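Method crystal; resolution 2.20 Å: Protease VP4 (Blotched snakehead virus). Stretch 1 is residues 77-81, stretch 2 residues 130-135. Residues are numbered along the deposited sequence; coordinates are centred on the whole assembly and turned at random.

Stretch 1 77-81: WGATH
Stretch 2 (130-135) PAVAGQ

Two short segments of one chain, at least 51 residues apart in sequence wherever they touch, lie side by side and run in the same direction. Their contact is built mostly from backbone. The register pairs Ala79 with Val132, the CA atoms 4.4 Å apart, in a parallel bridge.

Two hydrogen bonds hold this register, and both belong to Val132. Its N donates to Gly78 O at 2.9 Å, with a nearly straight N-H...O angle of 171°. Its O accepts from Thr80 N at 2.6 Å, a short bond bent to 152°. Val132 thus reaches to the residues before and after Ala79, the usual pattern of a parallel bridge, in which one residue bonds to both neighbours of its partner. Two CA-H...O contacts accompany these bonds: Ala131 CA lies 3.5 Å from Gly78 O, and Ala79 CA lies 3.3 Å from Val132 O. Each carbonyl therefore faces a CA as well as an amide.

To build the first stretch, set phi/psi to -58/127 at Trp77, then 104/-3 at Gly78, and extend the chain through Ala79 (-117/156) and Thr80 (-119/141). The positive phi of Gly78 is the key to its identity: at these angles a CB would be jammed against the carbonyl O of Trp77, although it would meet nothing in the other stretch. The second stretch starts at Pro130 (-75/174, C-gamma endo pucker) and Ala131 (-51/148), extends through Val132 (-81/125) and Ala133 (-95/160), and turns to positive phi at Gly134 (90/176), a value that favours glycine. Gln135 follows at -124/9.

Side chains add a modest layer to this frame; the whole contact buries 232 Å², both sides summed. Ala79 and Val132 direct their CB atoms to the same face of the sheet. Val132 takes chi1 of 175° (t), which sets CG1 trans to its backbone N; its side chain comes nearest with CB, 3.9 Å from Gly78 O, a van der Waals separation. Thr80 and Ala133 direct theirs to the other face. The methyl of Ala131 points toward the first stretch, and its CB approaches Thr80 CB to 4.1 Å, a small apolar contact. Thr80 is modelled only as far as CB, so its rotamer cannot be specified from the deposited atoms.

Beyond the central bridge the strands hold each other less closely. Thr80 O is 4.1 Å from Gly134 N and also 4.1 Å from Ala133 CA, so the ladder of hydrogen bonds is not continued there. His81 directs its CB away and is likewise modelled only to CB. Trp77, with chi1 of -49° (m) and chi2 of 110°, is out of reach, its CB 9.2 Å from Ala131 CB. Gln135, at chi1 -68° (m), chi2 -176° (t) and chi3 25°, makes no contact across the pair; its OE1 is hydrogen-bonded elsewhere in the structure. The rule to take away is economical: the amide and carbonyl of one residue, Val132, fix the register.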

ATOM      1  N   TRP A  77      -2.625 -12.413  -2.323  1.00 16.45           N
ATOM      2  CA  TRP A  77      -1.595 -12.676  -3.338  1.00 15.29           C
ATOM      3  C   TRP A  77      -0.509 -11.540  -3.505  1.00 14.63           C
ATOM      4  O   TRP A  77      -0.861 -10.394  -3.754  1.00 13.24           O
ATOM      5  CB  TRP A  77      -2.281 -12.884  -4.697  1.00 16.32           C
ATOM      6  CG  TRP A  77      -3.393 -13.837  -4.611  1.00 17.16           C
ATOM      7  CD1 TRP A  77      -4.776 -13.590  -4.717  1.00 20.72           C
ATOM      8  CD2 TRP A  77      -3.240 -15.215  -4.491  1.00 19.38           C
ATOM      9  NE1 TRP A  77      -5.486 -14.799  -4.664  1.00 22.99           N
ATOM     10  CE2 TRP A  77      -4.564 -15.808  -4.512  1.00 19.93           C
ATOM     11  CE3 TRP A  77      -2.122 -16.038  -4.386  1.00 19.01           C
ATOM     12  CZ2 TRP A  77      -4.769 -17.158  -4.363  1.00 20.51           C
ATOM     13  CZ3 TRP A  77      -2.347 -17.446  -4.256  1.00 22.87           C
ATOM     14  CH2 TRP A  77      -3.644 -17.976  -4.259  1.00 21.40           C
ATOM     15  N   GLY A  78       0.780 -11.905  -3.416  1.00 13.07           N
ATOM     16  CA  GLY A  78       1.883 -10.953  -3.589  1.00 12.75           C
ATOM     17  C   GLY A  78       2.563 -10.515  -2.342  1.00 13.77           C
ATOM     18  O   GLY A  78       3.543  -9.766  -2.355  1.00 12.58           O
ATOM     19  N   ALA A  79       2.033 -11.006  -1.224  1.00 16.25           N
ATOM     20  CA  ALA A  79       2.480 -10.574   0.111  1.00 17.53           C
ATOM     21  C   ALA A  79       3.074 -11.771   0.813  1.00 18.59           C
ATOM     22  O   ALA A  79       2.787 -12.853   0.411  1.00 20.94           O
ATOM     23  CB  ALA A  79       1.282  -9.925   0.896  1.00 16.30           C
ATOM     24  N   THR A  80       3.961 -11.582   1.789  1.00 19.51           N
ATOM     25  CA  THR A  80       4.704 -12.649   2.513  1.00 19.71           C
ATOM     26  C   THR A  80       4.412 -12.672   4.052  1.00 19.06           C
ATOM     27  O   THR A  80       4.196 -11.652   4.644  1.00 18.07           O
ATOM     28  CB  THR A  80       6.325 -12.516   2.202  1.00 18.29           C
ATOM     29  N   HIS A  81       4.296 -13.862   4.642  1.00 21.28           N
ATOM     30  CA  HIS A  81       4.396 -14.063   6.105  1.00 22.61           C
ATOM     31  C   HIS A  81       5.883 -14.063   6.574  1.00 22.82           C
ATOM     32  O   HIS A  81       6.177 -14.089   7.785  1.00 23.50           O
ATOM     33  CB  HIS A  81       3.669 -15.344   6.575  1.00 21.17           C
ATOM     34  N   PRO A 130      10.964  -8.792  -4.431  1.00 17.36           N
ATOM     35  CA  PRO A 130      10.318  -9.987  -3.868  1.00 18.80           C
ATOM     36  C   PRO A 130       8.906  -9.704  -3.377  1.00 18.46           C
ATOM     37  O   PRO A 130       8.459  -8.562  -3.395  1.00 17.90           O
ATOM     38  CB  PRO A 130      11.205 -10.310  -2.626  1.00 18.78           C
ATOM     39  CG  PRO A 130      11.488  -8.989  -2.136  1.00 19.89           C
ATOM     40  CD  PRO A 130      11.973  -8.277  -3.491  1.00 19.59           C
ATOM     41  N   ALA A 131       8.196 -10.746  -2.955  1.00 18.56           N
ATOM     42  CA  ALA A 131       6.915 -10.607  -2.296  1.00 17.12           C
ATOM     43  C   ALA A 131       6.983  -9.606  -1.126  1.00 17.04           C
ATOM     44  O   ALA A 131       8.013  -9.455  -0.474  1.00 18.57           O
ATOM     45  CB  ALA A 131       6.442 -11.957  -1.860  1.00 15.99           C
ATOM     46  N   VAL A 132       5.893  -8.903  -0.863  1.00 17.90           N
ATOM     47  CA  VAL A 132       5.934  -7.828   0.110  1.00 13.70           C
ATOM     48  C   VAL A 132       5.818  -8.358   1.521  1.00 13.33           C
ATOM     49  O   VAL A 132       4.921  -9.167   1.854  1.00 11.73           O
ATOM     50  CB  VAL A 132       4.900  -6.771  -0.266  1.00 17.14           C
ATOM     51  CG1 VAL A 132       4.790  -5.592   0.842  1.00 13.02           C
ATOM     52  CG2 VAL A 132       5.333  -6.169  -1.687  1.00  8.91           C
ATOM     53  N   ALA A 133       6.790  -8.003   2.362  1.00 10.90           N
ATOM     54  CA  ALA A 133       6.774  -8.556   3.741  1.00 12.73           C
ATOM     55  C   ALA A 133       6.092  -7.553   4.689  1.00 12.99           C
ATOM     56  O   ALA A 133       6.076  -6.398   4.357  1.00 13.20           O
ATOM     57  CB  ALA A 133       8.183  -8.792   4.235  1.00 10.02           C
ATOM     58  N   GLY A 134       5.591  -7.961   5.870  1.00 12.87           N
ATOM     59  CA  GLY A 134       5.207  -6.985   6.935  1.00 12.44           C
ATOM     60  C   GLY A 134       3.771  -6.632   6.705  1.00 13.37           C
ATOM     61  O   GLY A 134       3.152  -7.088   5.636  1.00 15.88           O
ATOM     62  N   GLN A 135       3.213  -5.823   7.624  1.00 10.69           N
ATOM     63  CA  GLN A 135       1.747  -5.601   7.720  1.00  9.47           C
ATOM     64  C   GLN A 135       1.303  -4.171   7.632  1.00  8.42           C
ATOM     65  O   GLN A 135       0.147  -3.930   7.948  1.00 10.15           O
ATOM     66  CB  GLN A 135       1.107  -6.228   9.063  1.00 10.60           C
ATOM     67  CG  GLN A 135       1.166  -7.734   9.021  1.00 11.52           C
ATOM     68  CD  GLN A 135       0.531  -8.460  10.166  1.00 13.31           C
ATOM     69  OE1 GLN A 135      -0.365  -7.974  10.844  1.00  7.17           O
ATOM     70  NE2 GLN A 135       1.082  -9.654  10.436  1.00 14.24           N
TER